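Local coordinates for arginase 1, mitochondrial (Arabidopsis thaliana, PDB 6VSU), which hydrolyses L-arginine to L-ornithine and urea with a pair of manganese ions, and also converts agmatine to putrescine, working as a homohexamer, at residues Glu25-Lys30 / Thr94-Val99; Arg272-Ile277 / Ala309-Glu314; Ser141-Val146 / Ser182-Ile187; Val199-Ile204 / Gln219-Thr224. All coordinates share one frame; numbering follows the deposited sequence.

Contact 1 of 4, residues Glu25-Lys30 / Thr94-Val99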
# COMPACT_ATOMS: atom_id res chain seq x y z
N GLU E 25 -34.61 -16.26 -15.28
CA GLU E 25 -34.96 -17.30 -14.28
C GLU E 25 -34.59 -16.80 -12.88
O GLU E 25 -35.30 -17.10 -11.96
CB GLU E 25 -34.28 -18.62 -14.60
CG GLU E 25 -34.64 -19.19 -15.95
CD GLU E 25 -36.05 -19.74 -16.09
OE1 GLU E 25 -36.88 -19.72 -15.13
OE2 GLU E 25 -36.33 -20.15 -17.20
N ARG E 26 -33.46 -16.11 -12.74
CA ARG E 26 -33.05 -15.56 -11.42
C ARG E 26 -34.06 -14.50 -10.96
O ARG E 26 -34.48 -14.56 -9.81
CB ARG E 26 -31.61 -15.03 -11.46
CG ARG E 26 -30.57 -16.09 -11.83
CD ARG E 26 -29.16 -15.77 -11.40
NE ARG E 26 -28.62 -14.55 -11.98
CZ ARG E 26 -27.56 -14.48 -12.77
NH1 ARG E 26 -26.88 -15.56 -13.07
NH2 ARG E 26 -27.17 -13.31 -13.25
N ALA E 27 -34.48 -13.63 -11.88
CA ALA E 27 -35.46 -12.55 -11.61
C ALA E 27 -36.79 -13.19 -11.21
O ALA E 27 -37.44 -12.69 -10.28
CB ALA E 27 -35.59 -11.62 -12.78
N LYS E 28 -37.18 -14.27 -11.84
CA LYS E 28 -38.49 -14.91 -11.55
C LYS E 28 -38.52 -15.38 -10.08
O LYS E 28 -39.51 -15.13 -9.42
CB LYS E 28 -38.76 -16.05 -12.53
CG LYS E 28 -39.99 -16.89 -12.17
CD LYS E 28 -40.64 -17.55 -13.36
CE LYS E 28 -41.22 -18.93 -13.10
NZ LYS E 28 -41.99 -19.03 -11.85
N LEU E 29 -37.47 -16.01 -9.58
CA LEU E 29 -37.39 -16.45 -8.15
C LEU E 29 -37.46 -15.24 -7.21
O LEU E 29 -38.08 -15.36 -6.14
CB LEU E 29 -36.08 -17.22 -7.94
CG LEU E 29 -35.93 -18.49 -8.77
CD1 LEU E 29 -34.77 -19.32 -8.26
CD2 LEU E 29 -37.19 -19.32 -8.70
N LYS E 30 -36.82 -14.12 -7.59
CA LYS E 30 -36.75 -12.94 -6.70
C LYS E 30 -38.14 -12.30 -6.65
O LYS E 30 -38.57 -11.98 -5.52
CB LYS E 30 -35.62 -12.01 -7.11
CG LYS E 30 -34.20 -12.55 -6.93
CD LYS E 30 -33.95 -13.42 -5.75
CE LYS E 30 -32.52 -13.93 -5.78
NZ LYS E 30 -32.13 -14.53 -4.50
N THR E 94 -33.32 -7.37 -3.18
CA THR E 94 -32.90 -8.68 -3.75
C THR E 94 -31.79 -8.40 -4.77
O THR E 94 -31.52 -7.25 -5.02
CB THR E 94 -34.06 -9.46 -4.39
OG1 THR E 94 -34.69 -8.63 -5.35
CG2 THR E 94 -35.04 -9.94 -3.37
N ASP E 95 -31.32 -9.42 -5.43
CA ASP E 95 -30.11 -9.36 -6.29
C ASP E 95 -30.28 -10.44 -7.36
O ASP E 95 -30.38 -11.62 -6.99
CB ASP E 95 -28.86 -9.62 -5.44
CG ASP E 95 -27.55 -9.48 -6.19
OD1 ASP E 95 -27.53 -9.20 -7.43
OD2 ASP E 95 -26.54 -9.60 -5.50
N VAL E 96 -30.37 -10.03 -8.62
CA VAL E 96 -30.48 -10.99 -9.75
C VAL E 96 -29.10 -11.24 -10.37
O VAL E 96 -29.05 -11.87 -11.38
CB VAL E 96 -31.50 -10.54 -10.82
CG1 VAL E 96 -32.83 -10.17 -10.21
CG2 VAL E 96 -30.97 -9.37 -11.59
N GLY E 97 -28.02 -10.81 -9.75
CA GLY E 97 -26.66 -11.13 -10.22
C GLY E 97 -26.20 -10.27 -11.38
O GLY E 97 -26.73 -9.17 -11.62
N ASP E 98 -25.22 -10.78 -12.09
CA ASP E 98 -24.50 -10.03 -13.15
C ASP E 98 -24.92 -10.52 -14.54
O ASP E 98 -25.11 -11.73 -14.76
CB ASP E 98 -22.99 -10.25 -12.99
CG ASP E 98 -22.45 -9.49 -11.79
OD1 ASP E 98 -23.23 -8.65 -11.23
OD2 ASP E 98 -21.27 -9.79 -11.40
N VAL E 99 -24.99 -9.60 -15.45
CA VAL E 99 -25.02 -9.86 -16.91
C VAL E 99 -23.65 -10.43 -17.24
O VAL E 99 -22.63 -9.90 -16.81
CB VAL E 99 -25.32 -8.56 -17.68
CG1 VAL E 99 -25.29 -8.74 -19.17
CG2 VAL E 99 -26.62 -7.95 -17.24
O HOH W 1 -24.34 -14.24 -14.71
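Arg-26 reaches off its helix and turns the edge of its guanidinium toward the carbonyls of Val-96 and Asp-98. Two of its nitrogens grip one oxygen side-on: NE lies 2.8 Å and NH2 3.0 Å from Val-96 O, with NH2 on a lone pair in the carbonyl plane and NE well above that plane. NH2 donates again to Asp-98 O, 3.0 Å off and almost exactly in the guanidinium plane, so three bonds along its edge fix the rotation of the group. The bend at chi3 (-61°) swings the guanidinium onto this path, past Gly-97, which has no side chain to block it. A leucine in place of Arg-26 would probably leave Val-96 O without these two donors and the strand end less firmly tied to the helix. One turn on, the side chains of Lys-30 and Thr-94 run alongside in opposing senses, the threonine hydroxyl bonded to Ser-45; CE of Lys-30 passes 3.4 Å from Asp-95 O, and its amine goes on to a salt bridge with Asp-106 of the second subunit. Val-96 CG1 packs on Ala-27, 4.0 Å from its CB. Helix 7-37 here runs antiparallel to strand 93-98 (174°), an outermost strand of the chain's parallel sheet; strand 43-48 pairs with it inside the sheet, helix 111-126 touches Val-96 and Val-99, and the second subunit packs Val-15 against Arg-26.

Contact 2 of 4, residues Arg272-Ile277 / Ala309-Glu314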
# COMPACT_ATOMS: atom_id res chain seq x y z
N ARG E 272 -21.35 12.55 3.11
CA ARG E 272 -22.50 13.16 3.81
C ARG E 272 -23.23 14.15 2.87
O ARG E 272 -24.47 14.18 2.95
CB ARG E 272 -22.10 13.79 5.12
CG ARG E 272 -23.28 14.26 5.96
CD ARG E 272 -24.46 13.30 6.14
NE ARG E 272 -23.97 11.99 6.56
CZ ARG E 272 -24.64 10.88 6.73
NH1 ARG E 272 -25.93 10.81 6.45
NH2 ARG E 272 -24.00 9.79 7.15
N ASP E 273 -22.53 14.93 2.05
CA ASP E 273 -23.16 15.83 1.05
C ASP E 273 -24.07 15.01 0.12
O ASP E 273 -25.26 15.37 -0.08
CB ASP E 273 -22.13 16.56 0.19
CG ASP E 273 -21.28 17.61 0.89
OD1 ASP E 273 -21.74 18.17 1.91
OD2 ASP E 273 -20.16 17.91 0.38
N VAL E 274 -23.60 13.88 -0.40
CA VAL E 274 -24.42 13.04 -1.32
C VAL E 274 -25.67 12.50 -0.59
O VAL E 274 -26.78 12.51 -1.18
CB VAL E 274 -23.56 11.92 -1.93
CG1 VAL E 274 -24.39 10.89 -2.68
CG2 VAL E 274 -22.50 12.52 -2.83
N LEU E 275 -25.54 12.05 0.65
CA LEU E 275 -26.71 11.51 1.39
C LEU E 275 -27.63 12.66 1.75
O LEU E 275 -28.82 12.41 1.75
CB LEU E 275 -26.28 10.71 2.63
CG LEU E 275 -25.53 9.41 2.34
CD1 LEU E 275 -25.46 8.61 3.64
CD2 LEU E 275 -26.13 8.54 1.26
N ASN E 276 -27.11 13.88 1.95
CA ASN E 276 -28.03 15.01 2.18
C ASN E 276 -28.92 15.19 0.95
O ASN E 276 -30.13 15.41 1.13
CB ASN E 276 -27.34 16.29 2.60
CG ASN E 276 -26.77 16.26 4.01
OD1 ASN E 276 -27.01 15.34 4.80
ND2 ASN E 276 -25.98 17.28 4.32
N ILE E 277 -28.36 15.10 -0.25
CA ILE E 277 -29.13 15.23 -1.52
C ILE E 277 -30.12 14.05 -1.69
O ILE E 277 -31.36 14.30 -1.90
CB ILE E 277 -28.15 15.35 -2.68
CG1 ILE E 277 -27.27 16.59 -2.53
CG2 ILE E 277 -28.89 15.31 -4.00
CD1 ILE E 277 -26.17 16.66 -3.52
N ALA E 309 -21.00 0.42 -1.75
CA ALA E 309 -22.01 -0.39 -1.06
C ALA E 309 -22.98 0.52 -0.31
O ALA E 309 -24.22 0.24 -0.37
CB ALA E 309 -21.35 -1.40 -0.16
N LYS E 310 -22.50 1.57 0.38
CA LYS E 310 -23.43 2.37 1.21
C LYS E 310 -24.36 3.21 0.29
O LYS E 310 -25.56 3.39 0.63
CB LYS E 310 -22.70 3.19 2.26
CG LYS E 310 -23.69 3.88 3.18
CD LYS E 310 -23.20 4.30 4.46
CE LYS E 310 -24.22 4.97 5.37
NZ LYS E 310 -23.58 5.36 6.65
N LEU E 311 -23.86 3.68 -0.86
CA LEU E 311 -24.71 4.35 -1.87
C LEU E 311 -25.76 3.38 -2.35
O LEU E 311 -26.96 3.82 -2.51
CB LEU E 311 -23.88 4.83 -3.07
CG LEU E 311 -22.89 5.95 -2.76
CD1 LEU E 311 -21.93 6.22 -3.90
CD2 LEU E 311 -23.67 7.19 -2.43
N VAL E 312 -25.37 2.14 -2.66
CA VAL E 312 -26.36 1.13 -3.11
C VAL E 312 -27.40 0.93 -1.99
O VAL E 312 -28.61 0.97 -2.28
CB VAL E 312 -25.73 -0.19 -3.57
CG1 VAL E 312 -26.77 -1.29 -3.77
CG2 VAL E 312 -24.95 0.02 -4.86
N ARG E 313 -26.96 0.82 -0.76
CA ARG E 313 -27.90 0.53 0.34
C ARG E 313 -28.89 1.71 0.52
O ARG E 313 -30.10 1.43 0.73
CB ARG E 313 -27.10 0.27 1.62
CG ARG E 313 -26.29 -1.03 1.66
CD ARG E 313 -25.27 -0.98 2.77
NE ARG E 313 -25.80 -0.70 4.09
CZ ARG E 313 -25.75 -1.48 5.13
NH1 ARG E 313 -25.10 -2.64 5.10
NH2 ARG E 313 -26.32 -1.09 6.24
N GLU E 314 -28.39 2.94 0.53
CA GLU E 314 -29.23 4.14 0.71
C GLU E 314 -30.22 4.27 -0.46
O GLU E 314 -31.37 4.57 -0.22
CB GLU E 314 -28.35 5.36 1.00
CG GLU E 314 -27.64 5.27 2.34
CD GLU E 314 -28.55 5.07 3.53
OE1 GLU E 314 -29.49 5.86 3.68
OE2 GLU E 314 -28.34 4.14 4.29
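Two positive groups nearly meet: Arg-272 NH2 and Lys-310 NZ lie 4.5 Å apart, the amine oblique to the guanidinium plane. Glu-82 OE2 forms salt bridges with both groups and probably offsets their repulsion. The third subunit adds to this, Gly-267 O accepting from Arg-272 and Glu-265 pairing with Lys-310. The other flat group, the carboxylate of Glu-314, is held at both oxygens: OE1 is bonded to His-279, further along helix 271-280, and OE2 accepts from the backbone N of Glu-82. The arginine starts out pointing away from the other helix and is folded back by bends at chi2 and chi3 (48° and 49°), whereas the lysine runs straight out, anti at every torsion. Helix 271-280 is the crossover of a beta-alpha-beta unit joining neighbouring parallel strands 244-249 and 285-291 of the arginase alpha/beta fold, and helix 303-319 follows the second of these strands. The two helices run nearly parallel here, 12° apart with axes 11.4 Å from each other, so the gap is bridged by side-chain ends. Leu-275 crosses Glu-314 at about a right angle, laying CD2 3.8 Å from the CG of Glu-314, while its CD1 lies 4.2 Å from Lys-310 CE. Deeper toward the sheet, Val-274 CG1 meets Leu-311 CD2 at 3.8 Å, again nearly at right angles; Leu-253 and Phe-271 pack around this apolar pair.

Contact 3 of 4, residues Ser141-Val146 / Ser182-Ile187; sequences SISYPV and SSFARI
Tyr-144 lays one face of its ring over the aliphatic root of Arg-186. CB of the arginine sits 3.4 Å from the ring centroid, only 10° off the normal, a CH-pi contact over the middle of the ring, and CG follows at 3.8 Å from Tyr-144 CD2. The guanidinium takes no part in this: bends at chi2 and chi3 carry it off, its plane 84° from that of the ring, to the carbonyls of Asp-171 and Lys-177 and to a salt bridge with Glu-189. With CG anti to the backbone N (chi1 165°), the tyrosine ring stands alongside helix 183-189, and a water links its OH to Arg-186 O, which accepts at 2.8 Å. Both helices lead away from the loops at the C-terminal ends of parallel strands, where the arginase fold builds its two-manganese site, and several residues here are second shell to it. Ser-183 OG bonds to the backbone O of His-140, a manganese ligand, and its CB lies 4.0 Å from Ser-141 O. Phe-184, stacked on His-162, shares a backbone hydrogen bond with Asp-168, another ligand. CZ of that phenylalanine comes 4.2 Å from the CB of Ser-143, whose hydroxyl is bonded to Asp-289. Ile-187 packs beside both, its CD1 3.7 Å from Ser-143 O and over the rim of one face of the Phe-184 ring, while its CG1 packs 3.7 Å from Tyr-144 CA.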
# COMPACT_ATOMS: atom_id res chain seq x y z
N SER E 141 -20.88 3.99 -19.44
CA SER E 141 -21.53 3.72 -20.74
C SER E 141 -22.86 3.01 -20.51
O SER E 141 -23.78 3.16 -21.36
CB SER E 141 -20.67 2.99 -21.71
OG SER E 141 -20.40 1.69 -21.28
N ILE E 142 -22.98 2.28 -19.41
CA ILE E 142 -24.14 1.39 -19.21
C ILE E 142 -25.40 2.22 -18.89
O ILE E 142 -26.51 1.71 -19.09
CB ILE E 142 -23.80 0.38 -18.14
CG1 ILE E 142 -23.85 1.02 -16.76
CG2 ILE E 142 -22.46 -0.30 -18.47
CD1 ILE E 142 -23.59 0.08 -15.66
N SER E 143 -25.23 3.45 -18.42
CA SER E 143 -26.37 4.30 -18.08
C SER E 143 -27.28 4.48 -19.29
O SER E 143 -28.49 4.52 -19.11
CB SER E 143 -25.88 5.59 -17.54
OG SER E 143 -25.42 5.40 -16.21
N TYR E 144 -26.73 4.53 -20.50
CA TYR E 144 -27.54 4.73 -21.73
C TYR E 144 -28.50 3.57 -21.88
O TYR E 144 -29.71 3.78 -21.90
CB TYR E 144 -26.67 4.97 -22.97
CG TYR E 144 -27.37 4.85 -24.31
CD1 TYR E 144 -28.68 5.28 -24.50
CD2 TYR E 144 -26.71 4.35 -25.42
CE1 TYR E 144 -29.30 5.26 -25.75
CE2 TYR E 144 -27.33 4.29 -26.67
CZ TYR E 144 -28.64 4.74 -26.84
OH TYR E 144 -29.25 4.67 -28.07
N PRO E 145 -28.05 2.31 -22.05
CA PRO E 145 -28.98 1.22 -22.30
C PRO E 145 -29.93 0.96 -21.14
O PRO E 145 -31.02 0.43 -21.36
CB PRO E 145 -28.11 -0.02 -22.55
CG PRO E 145 -26.75 0.36 -21.99
CD PRO E 145 -26.65 1.87 -22.23
N VAL E 146 -29.51 1.30 -19.95
CA VAL E 146 -30.35 1.09 -18.74
C VAL E 146 -31.48 2.12 -18.80
O VAL E 146 -32.64 1.73 -18.58
CB VAL E 146 -29.52 1.21 -17.45
CG1 VAL E 146 -30.41 1.20 -16.24
CG2 VAL E 146 -28.49 0.10 -17.29
N SER E 182 -19.86 9.79 -23.18
CA SER E 182 -20.92 10.18 -24.15
C SER E 182 -22.30 9.64 -23.74
O SER E 182 -23.26 9.85 -24.50
CB SER E 182 -20.50 9.69 -25.51
OG SER E 182 -19.42 10.45 -26.01
N SER E 183 -22.44 8.96 -22.62
CA SER E 183 -23.69 8.18 -22.41
C SER E 183 -24.88 9.13 -22.21
O SER E 183 -26.03 8.76 -22.63
CB SER E 183 -23.56 7.17 -21.35
OG SER E 183 -22.93 7.74 -20.28
N PHE E 184 -24.65 10.35 -21.71
CA PHE E 184 -25.76 11.31 -21.44
C PHE E 184 -26.11 12.07 -22.73
O PHE E 184 -27.23 12.49 -22.87
CB PHE E 184 -25.43 12.17 -20.22
CG PHE E 184 -25.61 11.36 -18.97
CD1 PHE E 184 -24.61 10.53 -18.54
CD2 PHE E 184 -26.83 11.35 -18.31
CE1 PHE E 184 -24.81 9.70 -17.44
CE2 PHE E 184 -27.04 10.52 -17.22
CZ PHE E 184 -26.02 9.70 -16.80
N ALA E 185 -25.21 12.15 -23.70
CA ALA E 185 -25.54 12.59 -25.06
C ALA E 185 -26.45 11.53 -25.70
O ALA E 185 -27.53 11.86 -26.19
CB ALA E 185 -24.27 12.86 -25.84
N ARG E 186 -26.09 10.27 -25.61
CA ARG E 186 -26.96 9.20 -26.13
C ARG E 186 -28.35 9.33 -25.50
O ARG E 186 -29.36 9.22 -26.23
CB ARG E 186 -26.37 7.80 -25.92
CG ARG E 186 -25.04 7.55 -26.62
CD ARG E 186 -25.05 7.51 -28.14
NE ARG E 186 -25.01 8.85 -28.71
CZ ARG E 186 -23.88 9.58 -28.87
NH1 ARG E 186 -22.69 9.09 -28.51
NH2 ARG E 186 -23.96 10.81 -29.37
N ILE E 187 -28.42 9.53 -24.20
CA ILE E 187 -29.72 9.56 -23.48
C ILE E 187 -30.52 10.80 -23.94
O ILE E 187 -31.75 10.68 -24.14
CB ILE E 187 -29.48 9.52 -21.96
CG1 ILE E 187 -29.09 8.13 -21.45
CG2 ILE E 187 -30.69 10.04 -21.21
CD1 ILE E 187 -28.58 8.16 -20.00
O HOH W 2 -30.07 7.72 -28.46

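Contact 4 of 4, residues Val199-Ile204 / Gln219-Thr224; sequences VGIRSI and QYEMRT
Where the beta-alpha-beta unit of strand 193-201, helix 206-215 and strand 218-221 closes at the rim of the sheet, Ile-201 bonds to the chain on both sides of Glu-221. Its N donates to Tyr-220 O at 3.3 Å, and its O accepts from Met-222 N at 3.0 Å; the same oxygen has Glu-221 CA only 3.2 Å away, a CA-H...O contact. This is a parallel bridge, preceded by a corner at Gly-200, whose N donates to a water. Bends at chi2 (-62°) and chi3 (-52°) curl Met-222 back over the corner, SD 3.7 Å from Gly-200 CA. Arg-202 runs alongside, CD 4.1 Å from Met-222 CG, and its guanidinium goes on to the backbone O of Asp-251. Beyond the bridge comes the active-site loop bearing Ser-203, which binds L-ornithine. Next to it Ile-204 lays CD1 across the amide of Gln-219, 3.6 Å from OE1, and CG2 toward the Glu-221 carboxylate. That carboxylate takes NE and NH2 of Arg-223, one to each oxygen, and a salt bridge from Arg-209. An alanine in place of Glu-221 would probably deprive both arginines of this carboxylate and open a gap beside Ile-204 CG2.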
# COMPACT_ATOMS: atom_id res chain seq x y z
N VAL E 199 -24.94 17.13 -11.12
CA VAL E 199 -24.49 17.67 -9.82
C VAL E 199 -23.10 17.13 -9.49
O VAL E 199 -22.91 15.92 -9.57
CB VAL E 199 -25.50 17.33 -8.72
CG1 VAL E 199 -25.02 17.94 -7.40
CG2 VAL E 199 -26.87 17.83 -9.12
N GLY E 200 -22.23 18.01 -9.04
CA GLY E 200 -20.84 17.72 -8.66
C GLY E 200 -19.86 17.91 -9.77
O GLY E 200 -18.70 17.55 -9.58
N ILE E 201 -20.27 18.57 -10.85
CA ILE E 201 -19.44 18.72 -12.08
C ILE E 201 -18.21 19.57 -11.74
O ILE E 201 -18.40 20.67 -11.21
CB ILE E 201 -20.24 19.37 -13.21
CG1 ILE E 201 -21.46 18.55 -13.64
CG2 ILE E 201 -19.32 19.65 -14.36
CD1 ILE E 201 -21.10 17.20 -14.20
N ARG E 202 -17.01 19.13 -12.09
CA ARG E 202 -15.82 19.99 -11.89
C ARG E 202 -14.75 19.70 -12.94
O ARG E 202 -13.62 20.18 -12.79
CB ARG E 202 -15.32 19.79 -10.46
CG ARG E 202 -15.20 18.33 -10.08
CD ARG E 202 -14.88 18.18 -8.63
NE ARG E 202 -14.49 16.86 -8.28
CZ ARG E 202 -15.29 15.85 -7.99
NH1 ARG E 202 -16.59 15.96 -8.10
NH2 ARG E 202 -14.76 14.70 -7.60
N SER E 203 -15.09 18.92 -13.96
CA SER E 203 -14.23 18.66 -15.12
C SER E 203 -15.12 18.75 -16.35
O SER E 203 -15.88 17.80 -16.66
CB SER E 203 -13.51 17.31 -15.01
OG SER E 203 -12.78 17.03 -16.21
N ILE E 204 -15.07 19.89 -17.03
CA ILE E 204 -15.94 20.15 -18.20
C ILE E 204 -15.24 21.15 -19.08
O ILE E 204 -14.46 22.02 -18.57
CB ILE E 204 -17.33 20.61 -17.70
CG1 ILE E 204 -18.29 20.89 -18.86
CG2 ILE E 204 -17.24 21.82 -16.80
CD1 ILE E 204 -19.71 21.02 -18.40
N GLN E 219 -26.76 22.03 -15.32
CA GLN E 219 -25.41 21.63 -14.90
C GLN E 219 -25.07 22.40 -13.63
O GLN E 219 -24.99 23.61 -13.70
CB GLN E 219 -24.37 21.88 -16.00
CG GLN E 219 -24.51 20.86 -17.11
CD GLN E 219 -23.55 21.00 -18.27
OE1 GLN E 219 -23.14 22.11 -18.59
NE2 GLN E 219 -23.25 19.89 -18.94
N TYR E 220 -24.86 21.73 -12.50
CA TYR E 220 -24.41 22.37 -11.25
C TYR E 220 -22.92 22.05 -11.11
O TYR E 220 -22.59 20.90 -10.98
CB TYR E 220 -25.29 21.93 -10.06
CG TYR E 220 -26.71 22.39 -10.21
CD1 TYR E 220 -27.06 23.66 -9.79
CD2 TYR E 220 -27.65 21.66 -10.91
CE1 TYR E 220 -28.32 24.17 -10.02
CE2 TYR E 220 -28.93 22.14 -11.09
CZ TYR E 220 -29.28 23.39 -10.64
OH TYR E 220 -30.53 23.92 -10.83
N GLU E 221 -22.08 23.06 -11.17
CA GLU E 221 -20.62 22.96 -10.98
C GLU E 221 -20.23 23.22 -9.52
O GLU E 221 -20.87 24.02 -8.87
CB GLU E 221 -19.95 23.95 -11.91
CG GLU E 221 -20.21 23.64 -13.37
CD GLU E 221 -19.50 24.59 -14.31
OE1 GLU E 221 -18.27 24.74 -14.23
OE2 GLU E 221 -20.17 25.24 -15.09
N MET E 222 -19.22 22.50 -9.03
CA MET E 222 -18.77 22.61 -7.62
C MET E 222 -18.29 24.04 -7.31
O MET E 222 -18.41 24.43 -6.16
CB MET E 222 -17.67 21.59 -7.30
CG MET E 222 -18.18 20.20 -7.25
SD MET E 222 -19.41 19.90 -5.98
CE MET E 222 -18.56 20.54 -4.54
N ARG E 223 -17.80 24.80 -8.27
CA ARG E 223 -17.45 26.20 -8.03
C ARG E 223 -18.64 27.05 -7.55
O ARG E 223 -18.36 28.16 -7.14
CB ARG E 223 -16.81 26.81 -9.28
CG ARG E 223 -17.66 26.79 -10.53
CD ARG E 223 -16.82 27.17 -11.75
NE ARG E 223 -17.63 27.09 -12.95
CZ ARG E 223 -18.45 28.07 -13.39
NH1 ARG E 223 -18.55 29.20 -12.72
NH2 ARG E 223 -19.23 27.90 -14.46
N THR E 224 -19.92 26.63 -7.68
CA THR E 224 -21.08 27.40 -7.19
C THR E 224 -21.83 26.56 -6.14
O THR E 224 -22.96 26.93 -5.76
CB THR E 224 -22.00 27.85 -8.33
OG1 THR E 224 -22.64 26.71 -8.95
CG2 THR E 224 -21.23 28.71 -9.33
O HOH W 3 -22.56 20.58 -7.71

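How the contacts relate
All four contacts are buried. Contact 3 is the deepest, about 10 Å from the chain's centre to its own, and no other subunit touches it; the others share faces with neighbouring chains. Contacts 1 and 4 lie further out, at the two edges of one parallel sheet, and both rely on bonds to backbone carbonyls: from an arginine side chain in contact 1, strand to strand in contact 4. Contacts 2 and 3 are helix-to-helix packing with no direct hydrogen bond across. Contacts 2 and 4 touch within the chain, Ile-277 CD1 to Val-199 CG1 at 4.2 Å, and meet again where Arg-272 packs on Met-222 of a neighbouring subunit. Helix 183-189 is followed in the chain by strand 193-201.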